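Local atomic coordinates of purine nucleoside phosphorylase (Thermus thermophilus, PDB entry 6TK9), a protein that catalyses the phosphorolysis of purine nucleosides, probably including inosine and guanosine, using phosphate to release the free base and ribose 1-phosphate. Residues Leu27-Gly32 / Pro58-Arg63; Pro33-Val38 / Val76-Val81; Glu1-Ile6 / Pro143-Leu148; Phe94-Gly99 / Ile217-Leu222. One frame throughout, in Å; residues are numbered along the deposited sequence.

Interaction 1 of 4, residues Leu27-Gly32 / Pro58-Arg63; sequences LGSGLG and PGHAGR. With PO4 (phosphate ion), chain G.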
loop_
_atom_site.group_PDB
_atom_site.type_symbol
_atom_site.label_atom_id
_atom_site.label_comp_id
_atom_site.label_asym_id
_atom_site.label_seq_id
_atom_site.Cartn_x
_atom_site.Cartn_y
_atom_site.Cartn_z
ATOM N N LEU A 27 22.408 -21.628 -16.513
ATOM C CA LEU A 27 23.361 -20.543 -16.196
ATOM C C LEU A 27 22.907 -19.305 -16.973
ATOM O O LEU A 27 22.733 -19.413 -18.172
ATOM C CB LEU A 27 24.798 -20.980 -16.547
ATOM C CG LEU A 27 25.313 -22.229 -15.811
ATOM C CD1 LEU A 27 26.669 -22.680 -16.340
ATOM C CD2 LEU A 27 25.382 -22.019 -14.316
ATOM N N GLY A 28 22.719 -18.177 -16.292
ATOM C CA GLY A 28 22.207 -16.935 -16.902
ATOM C C GLY A 28 23.324 -15.985 -17.268
ATOM O O GLY A 28 24.474 -16.437 -17.441
ATOM N N SER A 29 22.994 -14.701 -17.349
ATOM C CA SER A 29 23.868 -13.654 -17.926
ATOM C C SER A 29 25.171 -13.564 -17.119
ATOM O O SER A 29 25.118 -13.205 -15.928
ATOM C CB SER A 29 23.128 -12.341 -18.045
ATOM O OG SER A 29 21.913 -12.547 -18.756
ATOM N N GLY A 30 26.290 -13.912 -17.769
ATOM C CA GLY A 30 27.656 -13.853 -17.217
ATOM C C GLY A 30 27.965 -15.009 -16.280
ATOM O O GLY A 30 29.067 -14.985 -15.705
ATOM N N LEU A 31 27.064 -15.993 -16.168
ATOM C CA LEU A 31 27.194 -17.177 -15.281
ATOM C C LEU A 31 27.594 -18.430 -16.067
ATOM O O LEU A 31 27.801 -19.475 -15.416
ATOM C CB LEU A 31 25.863 -17.399 -14.560
ATOM C CG LEU A 31 25.335 -16.187 -13.793
ATOM C CD1 LEU A 31 24.134 -16.568 -12.937
ATOM C CD2 LEU A 31 26.437 -15.551 -12.955
ATOM N N GLY A 32 27.725 -18.323 -17.393
ATOM C CA GLY A 32 28.165 -19.407 -18.299
ATOM C C GLY A 32 29.420 -20.154 -17.840
ATOM O O GLY A 32 29.424 -21.383 -17.845
ATOM N N PRO A 58 23.464 -11.145 -24.888
ATOM C CA PRO A 58 24.858 -11.145 -24.451
ATOM C C PRO A 58 25.085 -12.061 -23.229
ATOM O O PRO A 58 24.263 -12.057 -22.298
ATOM C CB PRO A 58 25.156 -9.665 -24.144
ATOM C CG PRO A 58 24.057 -8.879 -24.835
ATOM C CD PRO A 58 22.859 -9.806 -24.855
ATOM N N GLY A 59 26.171 -12.850 -23.275
ATOM C CA GLY A 59 26.650 -13.714 -22.176
ATOM C C GLY A 59 25.918 -15.045 -22.103
ATOM O O GLY A 59 25.848 -15.633 -21.005
ATOM N N HIS A 60 25.388 -15.506 -23.231
ATOM C CA HIS A 60 24.669 -16.795 -23.387
ATOM C C HIS A 60 25.264 -17.505 -24.601
ATOM O O HIS A 60 24.888 -17.144 -25.737
ATOM C CB HIS A 60 23.154 -16.567 -23.553
ATOM C CG HIS A 60 22.512 -15.908 -22.380
ATOM N ND1 HIS A 60 21.716 -16.606 -21.489
ATOM C CD2 HIS A 60 22.576 -14.633 -21.934
ATOM C CE1 HIS A 60 21.310 -15.789 -20.544
ATOM N NE2 HIS A 60 21.826 -14.560 -20.796
ATOM N N ALA A 61 26.169 -18.456 -24.374
ATOM C CA ALA A 61 26.838 -19.230 -25.447
ATOM C C ALA A 61 25.806 -20.050 -26.248
ATOM O O ALA A 61 26.036 -20.273 -27.456
ATOM C CB ALA A 61 27.913 -20.098 -24.845
ATOM N N GLY A 62 24.708 -20.475 -25.608
ATOM C CA GLY A 62 23.664 -21.322 -26.212
ATOM C C GLY A 62 24.201 -22.714 -26.513
ATOM O O GLY A 62 24.208 -23.105 -27.688
ATOM N N ARG A 63 24.647 -23.430 -25.478
ATOM C CA ARG A 63 25.261 -24.769 -25.596
ATOM C C ARG A 63 24.680 -25.675 -24.521
ATOM O O ARG A 63 24.757 -25.312 -23.354
ATOM C CB ARG A 63 26.779 -24.663 -25.433
ATOM C CG ARG A 63 27.443 -23.716 -26.421
ATOM C CD ARG A 63 28.844 -24.164 -26.769
ATOM N NE ARG A 63 29.162 -23.938 -28.173
ATOM C CZ ARG A 63 30.249 -24.396 -28.791
ATOM N NH1 ARG A 63 31.153 -25.116 -28.137
ATOM N NH2 ARG A 63 30.429 -24.125 -30.074
HETATM P P PO4 G . 19.340 -13.759 -17.068
HETATM O O1 PO4 G . 19.101 -14.686 -18.270
HETATM O O2 PO4 G . 19.628 -12.342 -17.553
HETATM O O3 PO4 G . 20.520 -14.235 -16.244
HETATM O O4 PO4 G . 18.097 -13.797 -16.184
#
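H60 donates from NE2 to the hydroxyl of S29, the one hydrogen bond between 27-32 and 58-63, with NE2 and OG 2.9 Å apart and OG close to the imidazole plane. The other ring nitrogen, ND1, takes the backbone N-H of R80, so the imidazole is fixed at two corners. An alanine here would probably leave R80 N without its imidazole acceptor and S29 OG held by phosphate alone, with no donor from the ring.

S29 also grips phosphate twice: its N reaches O3 of the ion at 2.7 Å and 169°, and its OG donates to O2 at 2.6 Å. The first torsion sets OG beside the backbone N (chi1 -53°), which turns both donors to the same ion. This glycine-rich turn after strand 23-27, with R80, H82, A112 and S211 completing the shell, is consistent with the phosphate site of nucleoside phosphorylases.

Van der Waals contacts are few. H60 CE1 lies 3.4 Å from phosphate O1, at the ring edge, and the backbones come closest at G30 and G59. A CB on G28 would fall only 2.1 Å from phosphate O3, while G59, at positive phi, would put one 3.2 Å from G30 N. Within the turn, L31 N bonds to G28 O at 2.9 Å.

Interaction 2 of 4, residues Pro33-Val38 / Val76-Val81; sequences PLADEV and VYKGRV. With PO4 (phosphate ion), chain G.
A35 presses its single methyl into the angle between V76 and K78, and this is the tight half of the contact. Its CB lies 3.9 Å from V76 CG1 and equally 3.9 Å from CD of K78, with CB and CG of the lysine only slightly farther. Beside it, V38 CG2 meets V76 CG2 at 3.9 Å as the two valines slide past each other in opposite directions. CG of K78 stands anti to the backbone N (chi1 -180°) and the chain is extended beyond it, carrying the aliphatic part past A35 to the more exposed edge.

There the contact is looser and polar. K78 NZ makes a salt bridge to D36 OD1 at 3.2 Å, approaching from above the carboxylate plane, 35° out of it; OD2 stays at 3.8 Å from the same nitrogen. An alanine at K78 would probably leave the D36 carboxylate without its mate and uncover part of the A35 methyl.

After the strand ends, the chain passes through G79 to R80, whose NH1 reaches phosphate O1 at 3.1 Å, while NE forms a salt bridge with E215. Strand 72-78 runs parallel to 23-27 and antiparallel to 63-66; L27 of the former touches A35 and V76, V65 of the latter touches V38, and helix 257-270 covers L34.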
loop_
_atom_site.group_PDB
_atom_site.type_symbol
_atom_site.label_atom_id
_atom_site.label_comp_id
_atom_site.label_asym_id
_atom_site.label_seq_id
_atom_site.Cartn_x
_atom_site.Cartn_y
_atom_site.Cartn_z
ATOM N N PRO A 33 30.530 -19.460 -17.476
ATOM C CA PRO A 33 31.796 -20.122 -17.111
ATOM C C PRO A 33 31.770 -21.383 -16.227
ATOM O O PRO A 33 32.485 -22.316 -16.505
ATOM C CB PRO A 33 32.539 -18.989 -16.393
ATOM C CG PRO A 33 32.137 -17.773 -17.194
ATOM C CD PRO A 33 30.660 -17.989 -17.473
ATOM N N LEU A 34 30.921 -21.462 -15.217
ATOM C CA LEU A 34 30.777 -22.750 -14.482
ATOM C C LEU A 34 30.683 -23.923 -15.495
ATOM O O LEU A 34 31.123 -25.026 -15.165
ATOM C CB LEU A 34 29.563 -22.662 -13.545
ATOM C CG LEU A 34 29.242 -23.892 -12.689
ATOM C CD1 LEU A 34 30.460 -24.408 -11.926
ATOM C CD2 LEU A 34 28.124 -23.578 -11.710
ATOM N N ALA A 35 30.161 -23.727 -16.710
ATOM C CA ALA A 35 29.956 -24.831 -17.677
ATOM C C ALA A 35 31.309 -25.382 -18.152
ATOM O O ALA A 35 31.382 -26.558 -18.524
ATOM C CB ALA A 35 29.138 -24.354 -18.845
ATOM N N ASP A 36 32.336 -24.544 -18.162
ATOM C CA ASP A 36 33.705 -24.937 -18.574
ATOM C C ASP A 36 34.318 -25.890 -17.536
ATOM O O ASP A 36 35.229 -26.637 -17.881
ATOM C CB ASP A 36 34.557 -23.687 -18.801
ATOM C CG ASP A 36 34.162 -22.917 -20.052
ATOM O OD1 ASP A 36 33.340 -23.437 -20.843
ATOM O OD2 ASP A 36 34.705 -21.824 -20.245
ATOM N N GLU A 37 33.834 -25.888 -16.299
ATOM C CA GLU A 37 34.419 -26.734 -15.237
ATOM C C GLU A 37 33.793 -28.133 -15.323
ATOM O O GLU A 37 34.240 -29.031 -14.586
ATOM C CB GLU A 37 34.268 -26.031 -13.889
ATOM C CG GLU A 37 34.773 -24.592 -13.915
ATOM C CD GLU A 37 34.834 -23.851 -12.589
ATOM O OE1 GLU A 37 34.513 -24.480 -11.559
ATOM O OE2 GLU A 37 35.204 -22.641 -12.594
ATOM N N VAL A 38 32.839 -28.353 -16.223
ATOM C CA VAL A 38 32.163 -29.682 -16.334
ATOM C C VAL A 38 33.066 -30.650 -17.112
ATOM O O VAL A 38 33.603 -30.244 -18.144
ATOM C CB VAL A 38 30.761 -29.584 -16.969
ATOM C CG1 VAL A 38 30.118 -30.953 -17.129
ATOM C CG2 VAL A 38 29.850 -28.667 -16.172
ATOM N N VAL A 76 23.805 -29.110 -18.015
ATOM C CA VAL A 76 24.098 -27.648 -17.896
ATOM C C VAL A 76 23.669 -26.966 -19.206
ATOM O O VAL A 76 24.067 -27.423 -20.277
ATOM C CB VAL A 76 25.576 -27.411 -17.530
ATOM C CG1 VAL A 76 25.919 -25.932 -17.422
ATOM C CG2 VAL A 76 25.939 -28.139 -16.243
ATOM N N TYR A 77 22.795 -25.967 -19.112
ATOM C CA TYR A 77 22.413 -25.012 -20.178
ATOM C C TYR A 77 23.378 -23.852 -20.082
ATOM O O TYR A 77 23.273 -23.114 -19.121
ATOM C CB TYR A 77 20.972 -24.543 -19.976
ATOM C CG TYR A 77 19.976 -25.661 -20.112
ATOM C CD1 TYR A 77 19.655 -26.461 -19.034
ATOM C CD2 TYR A 77 19.444 -25.992 -21.340
ATOM C CE1 TYR A 77 18.771 -27.519 -19.159
ATOM C CE2 TYR A 77 18.564 -27.051 -21.483
ATOM C CZ TYR A 77 18.214 -27.806 -20.386
ATOM O OH TYR A 77 17.327 -28.829 -20.521
ATOM N N LYS A 78 24.373 -23.788 -20.951
ATOM C CA LYS A 78 25.314 -22.640 -20.972
ATOM C C LYS A 78 24.569 -21.490 -21.665
ATOM O O LYS A 78 24.592 -21.440 -22.910
ATOM C CB LYS A 78 26.660 -23.010 -21.620
ATOM C CG LYS A 78 27.664 -21.859 -21.658
ATOM C CD LYS A 78 29.112 -22.180 -22.040
ATOM C CE LYS A 78 29.983 -20.942 -21.886
ATOM N NZ LYS A 78 31.424 -21.208 -22.113
ATOM N N GLY A 79 23.878 -20.657 -20.880
ATOM C CA GLY A 79 22.972 -19.590 -21.366
ATOM C C GLY A 79 21.556 -20.101 -21.617
ATOM O O GLY A 79 21.348 -21.329 -21.538
ATOM N N ARG A 80 20.624 -19.190 -21.924
ATOM C CA ARG A 80 19.162 -19.449 -22.088
ATOM C C ARG A 80 18.588 -18.434 -23.078
ATOM O O ARG A 80 19.380 -17.640 -23.646
ATOM C CB ARG A 80 18.381 -19.376 -20.769
ATOM C CG ARG A 80 18.609 -18.106 -19.955
ATOM C CD ARG A 80 17.383 -17.625 -19.201
ATOM N NE ARG A 80 17.106 -18.409 -18.009
ATOM C CZ ARG A 80 17.688 -18.225 -16.828
ATOM N NH1 ARG A 80 18.607 -17.285 -16.678
ATOM N NH2 ARG A 80 17.369 -19.005 -15.804
ATOM N N VAL A 81 17.271 -18.494 -23.297
ATOM C CA VAL A 81 16.525 -17.548 -24.168
ATOM C C VAL A 81 15.522 -16.778 -23.308
ATOM O O VAL A 81 15.135 -17.247 -22.209
ATOM C CB VAL A 81 15.856 -18.272 -25.347
ATOM C CG1 VAL A 81 16.902 -18.969 -26.202
ATOM C CG2 VAL A 81 14.784 -19.251 -24.900
HETATM P P PO4 G . 19.340 -13.759 -17.068
HETATM O O1 PO4 G . 19.101 -14.686 -18.270
HETATM O O2 PO4 G . 19.628 -12.342 -17.553
HETATM O O3 PO4 G . 20.520 -14.235 -16.244
HETATM O O4 PO4 G . 18.097 -13.797 -16.184
#

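Interaction 3 of 4, residues Glu1-Ile6 / Pro143-Leu148; sequences ELYDKI and PNDERL
Y3 lays one face of its ring under the guanidinium of R147, the two planes 23° apart and their centres separated by 3.8 Å. CZ of the arginine stands over the face but is offset toward the rim at CD2, 3.4 Å from that atom, and the two side chains cross at about a right angle: a stacked cation-pi pair. CB of Y3 points toward the loop and CG stands anti to the backbone N (chi1 -178°).

D145 holds the guanidinium flat. It is gripped side-on, R147 NE to OD1 at 2.9 Å and NH2 to OD2 at 2.7 Å, the latter in the guanidinium plane and on the syn lone pair. OD1 also accepts the backbone N of R147 at 3.0 Å, so one carboxylate oxygen is held by two donors. Pairing with the carboxylate probably tempers the charge offered to the ring.

Below the stack the contact turns apolar. L148 CD1 meets the ring edge at Y3 CD1, 3.6 Å away, while its CD2 touches L2 CD1 at 3.8 Å and faces I6 CD1 tip to tip at 4.0 Å.

F101 of helix 94-102 backs both I6 and L148. The arrangement joins the N-cap of helix 4-14, where Y3 sits, to an Asx turn made by D145 and R147 in the long loop before helix 161-173.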
loop_
_atom_site.group_PDB
_atom_site.type_symbol
_atom_site.label_atom_id
_atom_site.label_comp_id
_atom_site.label_asym_id
_atom_site.label_seq_id
_atom_site.Cartn_x
_atom_site.Cartn_y
_atom_site.Cartn_z
ATOM N N GLU A 1 2.225 -30.860 -32.318
ATOM C CA GLU A 1 3.318 -31.831 -32.242
ATOM C C GLU A 1 4.051 -31.688 -30.873
ATOM O O GLU A 1 5.105 -32.339 -30.706
ATOM C CB GLU A 1 4.193 -31.655 -33.506
ATOM C CG GLU A 1 5.194 -32.794 -33.774
ATOM C CD GLU A 1 6.396 -32.469 -34.665
ATOM O OE1 GLU A 1 6.233 -31.606 -35.521
ATOM O OE2 GLU A 1 7.497 -33.083 -34.514
ATOM N N LEU A 2 3.541 -30.925 -29.889
ATOM C CA LEU A 2 4.272 -30.638 -28.610
ATOM C C LEU A 2 4.192 -31.877 -27.720
ATOM O O LEU A 2 3.071 -32.334 -27.408
ATOM C CB LEU A 2 3.669 -29.418 -27.906
ATOM C CG LEU A 2 4.380 -28.837 -26.667
ATOM C CD1 LEU A 2 4.036 -29.598 -25.393
ATOM C CD2 LEU A 2 5.894 -28.701 -26.826
ATOM N N TYR A 3 5.346 -32.374 -27.304
ATOM C CA TYR A 3 5.555 -33.740 -26.760
ATOM C C TYR A 3 6.283 -34.544 -27.830
ATOM O O TYR A 3 7.345 -35.061 -27.505
ATOM C CB TYR A 3 4.293 -34.516 -26.372
ATOM C CG TYR A 3 4.633 -35.867 -25.786
ATOM C CD1 TYR A 3 5.102 -35.974 -24.487
ATOM C CD2 TYR A 3 4.575 -37.027 -26.543
ATOM C CE1 TYR A 3 5.471 -37.192 -23.938
ATOM C CE2 TYR A 3 4.944 -38.256 -26.015
ATOM C CZ TYR A 3 5.389 -38.339 -24.706
ATOM O OH TYR A 3 5.730 -39.536 -24.158
ATOM N N ASP A 4 5.716 -34.626 -29.038
ATOM C CA ASP A 4 6.364 -35.267 -30.215
ATOM C C ASP A 4 7.597 -34.422 -30.579
ATOM O O ASP A 4 8.641 -35.008 -30.914
ATOM C CB ASP A 4 5.360 -35.511 -31.349
ATOM C CG ASP A 4 4.243 -36.488 -30.983
ATOM O OD1 ASP A 4 4.505 -37.425 -30.216
ATOM O OD2 ASP A 4 3.114 -36.290 -31.441
ATOM N N LYS A 5 7.494 -33.104 -30.440
ATOM C CA LYS A 5 8.609 -32.133 -30.591
ATOM C C LYS A 5 9.670 -32.409 -29.521
ATOM O O LYS A 5 10.864 -32.321 -29.854
ATOM C CB LYS A 5 8.117 -30.695 -30.408
ATOM C CG LYS A 5 7.654 -29.958 -31.655
ATOM C CD LYS A 5 7.557 -28.447 -31.429
ATOM C CE LYS A 5 6.824 -27.700 -32.523
ATOM N NZ LYS A 5 6.345 -26.374 -32.053
ATOM N N ILE A 6 9.243 -32.660 -28.279
ATOM C CA ILE A 6 10.137 -32.939 -27.118
ATOM C C ILE A 6 10.917 -34.225 -27.415
ATOM O O ILE A 6 12.149 -34.192 -27.333
ATOM C CB ILE A 6 9.340 -33.014 -25.797
ATOM C CG1 ILE A 6 8.845 -31.639 -25.359
ATOM C CG2 ILE A 6 10.141 -33.669 -24.685
ATOM C CD1 ILE A 6 7.912 -31.699 -24.167
ATOM N N PRO A 143 -3.253 -25.670 -25.398
ATOM C CA PRO A 143 -3.797 -26.969 -24.999
ATOM C C PRO A 143 -2.819 -27.632 -24.020
ATOM O O PRO A 143 -1.650 -27.358 -24.107
ATOM C CB PRO A 143 -3.944 -27.724 -26.331
ATOM C CG PRO A 143 -2.857 -27.127 -27.222
ATOM C CD PRO A 143 -2.753 -25.674 -26.789
ATOM N N ASN A 144 -3.340 -28.416 -23.075
ATOM C CA ASN A 144 -2.552 -29.134 -22.038
ATOM C C ASN A 144 -2.459 -30.598 -22.448
ATOM O O ASN A 144 -3.509 -31.164 -22.762
ATOM C CB ASN A 144 -3.196 -29.090 -20.650
ATOM C CG ASN A 144 -2.228 -29.493 -19.558
ATOM O OD1 ASN A 144 -1.216 -28.830 -19.379
ATOM N ND2 ASN A 144 -2.527 -30.559 -18.822
ATOM N N ASP A 145 -1.250 -31.163 -22.472
ATOM C CA ASP A 145 -1.038 -32.621 -22.634
ATOM C C ASP A 145 -0.888 -33.227 -21.237
ATOM O O ASP A 145 0.106 -32.880 -20.565
ATOM C CB ASP A 145 0.168 -32.890 -23.526
ATOM C CG ASP A 145 0.241 -34.328 -24.017
ATOM O OD1 ASP A 145 -0.025 -35.240 -23.192
ATOM O OD2 ASP A 145 0.581 -34.520 -25.214
ATOM N N GLU A 146 -1.836 -34.079 -20.813
ATOM C CA GLU A 146 -1.834 -34.707 -19.459
ATOM C C GLU A 146 -0.525 -35.477 -19.234
ATOM O O GLU A 146 -0.209 -35.767 -18.070
ATOM C CB GLU A 146 -3.002 -35.672 -19.284
ATOM C CG GLU A 146 -4.355 -35.009 -19.343
ATOM C CD GLU A 146 -4.889 -34.574 -17.988
ATOM O OE1 GLU A 146 -4.118 -33.938 -17.224
ATOM O OE2 GLU A 146 -6.072 -34.883 -17.700
ATOM N N ARG A 147 0.175 -35.854 -20.310
ATOM C CA ARG A 147 1.443 -36.628 -20.234
ATOM C C ARG A 147 2.544 -35.763 -19.634
ATOM O O ARG A 147 3.439 -36.348 -19.007
ATOM C CB ARG A 147 1.901 -37.135 -21.602
ATOM C CG ARG A 147 0.995 -38.211 -22.179
ATOM C CD ARG A 147 1.339 -38.605 -23.594
ATOM N NE ARG A 147 1.184 -37.533 -24.555
ATOM C CZ ARG A 147 1.330 -37.687 -25.864
ATOM N NH1 ARG A 147 1.629 -38.876 -26.360
ATOM N NH2 ARG A 147 1.168 -36.660 -26.677
ATOM N N LEU A 148 2.506 -34.443 -19.846
ATOM C CA LEU A 148 3.493 -33.513 -19.228
ATOM C C LEU A 148 3.093 -33.206 -17.779
ATOM O O LEU A 148 3.956 -33.349 -16.902
ATOM C CB LEU A 148 3.612 -32.232 -20.049
ATOM C CG LEU A 148 4.583 -32.329 -21.214
ATOM C CD1 LEU A 148 4.094 -33.376 -22.191
ATOM C CD2 LEU A 148 4.761 -30.976 -21.891
#

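Interaction 4 of 4, residues Phe94-Gly99 / Ile217-Leu222; sequences FPVRVG and IALRHL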
loop_
_atom_site.group_PDB
_atom_site.type_symbol
_atom_site.label_atom_id
_atom_site.label_comp_id
_atom_site.label_asym_id
_atom_site.label_seq_id
_atom_site.Cartn_x
_atom_site.Cartn_y
_atom_site.Cartn_z
ATOM N N PHE A 94 11.067 -24.645 -23.752
ATOM C CA PHE A 94 11.309 -25.907 -24.494
ATOM C C PHE A 94 12.529 -26.589 -23.865
ATOM O O PHE A 94 12.385 -27.708 -23.364
ATOM C CB PHE A 94 11.365 -25.704 -26.011
ATOM C CG PHE A 94 11.366 -27.023 -26.746
ATOM C CD1 PHE A 94 10.225 -27.815 -26.785
ATOM C CD2 PHE A 94 12.532 -27.522 -27.315
ATOM C CE1 PHE A 94 10.241 -29.062 -27.400
ATOM C CE2 PHE A 94 12.543 -28.767 -27.935
ATOM C CZ PHE A 94 11.399 -29.532 -27.977
ATOM N N PRO A 95 13.717 -25.927 -23.764
ATOM C CA PRO A 95 14.907 -26.555 -23.188
ATOM C C PRO A 95 14.635 -27.287 -21.859
ATOM O O PRO A 95 14.795 -28.501 -21.853
ATOM C CB PRO A 95 15.914 -25.399 -23.045
ATOM C CG PRO A 95 15.510 -24.415 -24.117
ATOM C CD PRO A 95 13.998 -24.550 -24.210
ATOM N N VAL A 96 14.222 -26.598 -20.790
ATOM C CA VAL A 96 14.011 -27.258 -19.462
ATOM C C VAL A 96 12.987 -28.401 -19.583
ATOM O O VAL A 96 13.089 -29.349 -18.797
ATOM C CB VAL A 96 13.620 -26.278 -18.340
ATOM C CG1 VAL A 96 14.727 -25.270 -18.085
ATOM C CG2 VAL A 96 12.294 -25.580 -18.603
ATOM N N ARG A 97 12.044 -28.345 -20.519
ATOM C CA ARG A 97 11.076 -29.460 -20.724
ATOM C C ARG A 97 11.845 -30.691 -21.244
ATOM O O ARG A 97 11.694 -31.766 -20.630
ATOM C CB ARG A 97 9.917 -29.041 -21.645
ATOM C CG ARG A 97 8.886 -28.127 -20.984
ATOM C CD ARG A 97 7.895 -27.490 -21.953
ATOM N NE ARG A 97 6.584 -27.254 -21.359
ATOM C CZ ARG A 97 5.561 -26.609 -21.934
ATOM N NH1 ARG A 97 5.669 -26.111 -23.155
ATOM N NH2 ARG A 97 4.418 -26.478 -21.274
ATOM N N VAL A 98 12.650 -30.538 -22.309
ATOM C CA VAL A 98 13.579 -31.587 -22.839
ATOM C C VAL A 98 14.514 -32.041 -21.712
ATOM O O VAL A 98 14.695 -33.263 -21.526
ATOM C CB VAL A 98 14.379 -31.081 -24.057
ATOM C CG1 VAL A 98 15.529 -32.005 -24.416
ATOM C CG2 VAL A 98 13.475 -30.882 -25.256
ATOM N N GLY A 99 15.057 -31.088 -20.960
ATOM C CA GLY A 99 15.903 -31.389 -19.794
ATOM C C GLY A 99 15.222 -32.375 -18.869
ATOM O O GLY A 99 15.888 -33.291 -18.360
ATOM N N ILE A 217 7.365 -22.190 -13.811
ATOM C CA ILE A 217 5.957 -22.631 -14.061
ATOM C C ILE A 217 5.967 -23.919 -14.901
ATOM O O ILE A 217 5.260 -24.882 -14.535
ATOM C CB ILE A 217 5.127 -21.514 -14.734
ATOM C CG1 ILE A 217 4.974 -20.302 -13.813
ATOM C CG2 ILE A 217 3.775 -22.047 -15.179
ATOM C CD1 ILE A 217 4.432 -19.067 -14.490
ATOM N N ALA A 218 6.729 -23.931 -15.995
ATOM C CA ALA A 218 6.890 -25.093 -16.906
ATOM C C ALA A 218 7.344 -26.328 -16.112
ATOM O O ALA A 218 6.784 -27.424 -16.352
ATOM C CB ALA A 218 7.853 -24.752 -18.024
ATOM N N LEU A 219 8.295 -26.149 -15.190
ATOM C CA LEU A 219 8.944 -27.247 -14.435
ATOM C C LEU A 219 8.034 -27.756 -13.308
ATOM O O LEU A 219 8.091 -28.985 -13.033
ATOM C CB LEU A 219 10.299 -26.775 -13.909
ATOM C CG LEU A 219 11.412 -26.791 -14.954
ATOM C CD1 LEU A 219 12.616 -26.007 -14.484
ATOM C CD2 LEU A 219 11.814 -28.214 -15.286
ATOM N N ARG A 220 7.201 -26.908 -12.694
ATOM C CA ARG A 220 6.279 -27.379 -11.615
ATOM C C ARG A 220 5.092 -28.094 -12.269
ATOM O O ARG A 220 4.566 -29.063 -11.677
ATOM C CB ARG A 220 5.841 -26.233 -10.700
ATOM C CG ARG A 220 6.976 -25.635 -9.885
ATOM C CD ARG A 220 7.542 -26.546 -8.813
ATOM N NE ARG A 220 6.522 -27.130 -7.965
ATOM C CZ ARG A 220 6.335 -28.425 -7.795
ATOM N NH1 ARG A 220 7.140 -29.309 -8.362
ATOM N NH2 ARG A 220 5.331 -28.841 -7.054
ATOM N N HIS A 221 4.707 -27.663 -13.470
ATOM C CA HIS A 221 3.743 -28.394 -14.338
ATOM C C HIS A 221 4.189 -29.861 -14.450
ATOM O O HIS A 221 3.346 -30.754 -14.247
ATOM C CB HIS A 221 3.635 -27.666 -15.680
ATOM C CG HIS A 221 2.744 -28.314 -16.682
ATOM N ND1 HIS A 221 3.229 -28.826 -17.876
ATOM C CD2 HIS A 221 1.409 -28.498 -16.696
ATOM C CE1 HIS A 221 2.223 -29.326 -18.574
ATOM N NE2 HIS A 221 1.097 -29.143 -17.871
ATOM N N LEU A 222 5.492 -30.082 -14.661
ATOM C CA LEU A 222 6.127 -31.400 -14.938
ATOM C C LEU A 222 6.340 -32.207 -13.659
ATOM O O LEU A 222 6.505 -33.436 -13.790
ATOM C CB LEU A 222 7.456 -31.159 -15.658
ATOM C CG LEU A 222 7.281 -30.683 -17.095
ATOM C CD1 LEU A 222 8.579 -30.146 -17.639
ATOM C CD2 LEU A 222 6.747 -31.803 -17.969
#
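H221 faces R97 across the helices, its NE2 already hydrogen-bonded to OD1 of N144 in the loop before helix 161-173, while ND1 lies near the guanidinium plane, 4.3 Å from R97 NH2, too far for a hydrogen bond. CB of H221 points toward the facing helix, and CG stands anti to the backbone N (chi1 178°).

Otherwise the contact is mostly carbon on carbon. V96 and L219 cross at about a right angle, with V96 CG2 3.9 Å from L219 CG and V96 CB set evenly at 4.0 Å from both L219 CD1 and CD2. One turn on, L222 CD1 packs against the base of R97, 3.9 Å from its CG. The arginine chain runs beside helix 213-222, past A218, whose CB approaches its NE more loosely.

The short helical segments run in roughly the same direction, their axes 28° apart with a closest approach of 9.6 Å, and R97 and L219 have the nearest CA atoms. Both V96 and L219 also rest on F107 of strand 106-115, and L219 on L109. Two near-parallel helices side by side over a central strand fit the alpha/beta architecture of the phosphorylase superfamily.

The contacts fall into two neighbourhoods. Interactions 1 and 2, centres 7 Å apart, alternate along the chain and share the phosphate ion; the H60 to R80 bond and the pairing of R63 with K78 tie them together around strands 23-27, 63-66 and 72-78. Interactions 3 and 4, centres 11 Å apart, also alternate, and are joined by N144 with H221 and by L148 against L222. Interaction 3 links residues 1-6 to 143-148 and so spans the whole of interactions 1 and 2, though its centre lies about 28 Å from that of interaction 1. A weak Y77 to P95 hydrogen bond bridges interactions 2 and 4, connecting strand 72-78, which leads into the phosphate-binding loop, to helix 94-102.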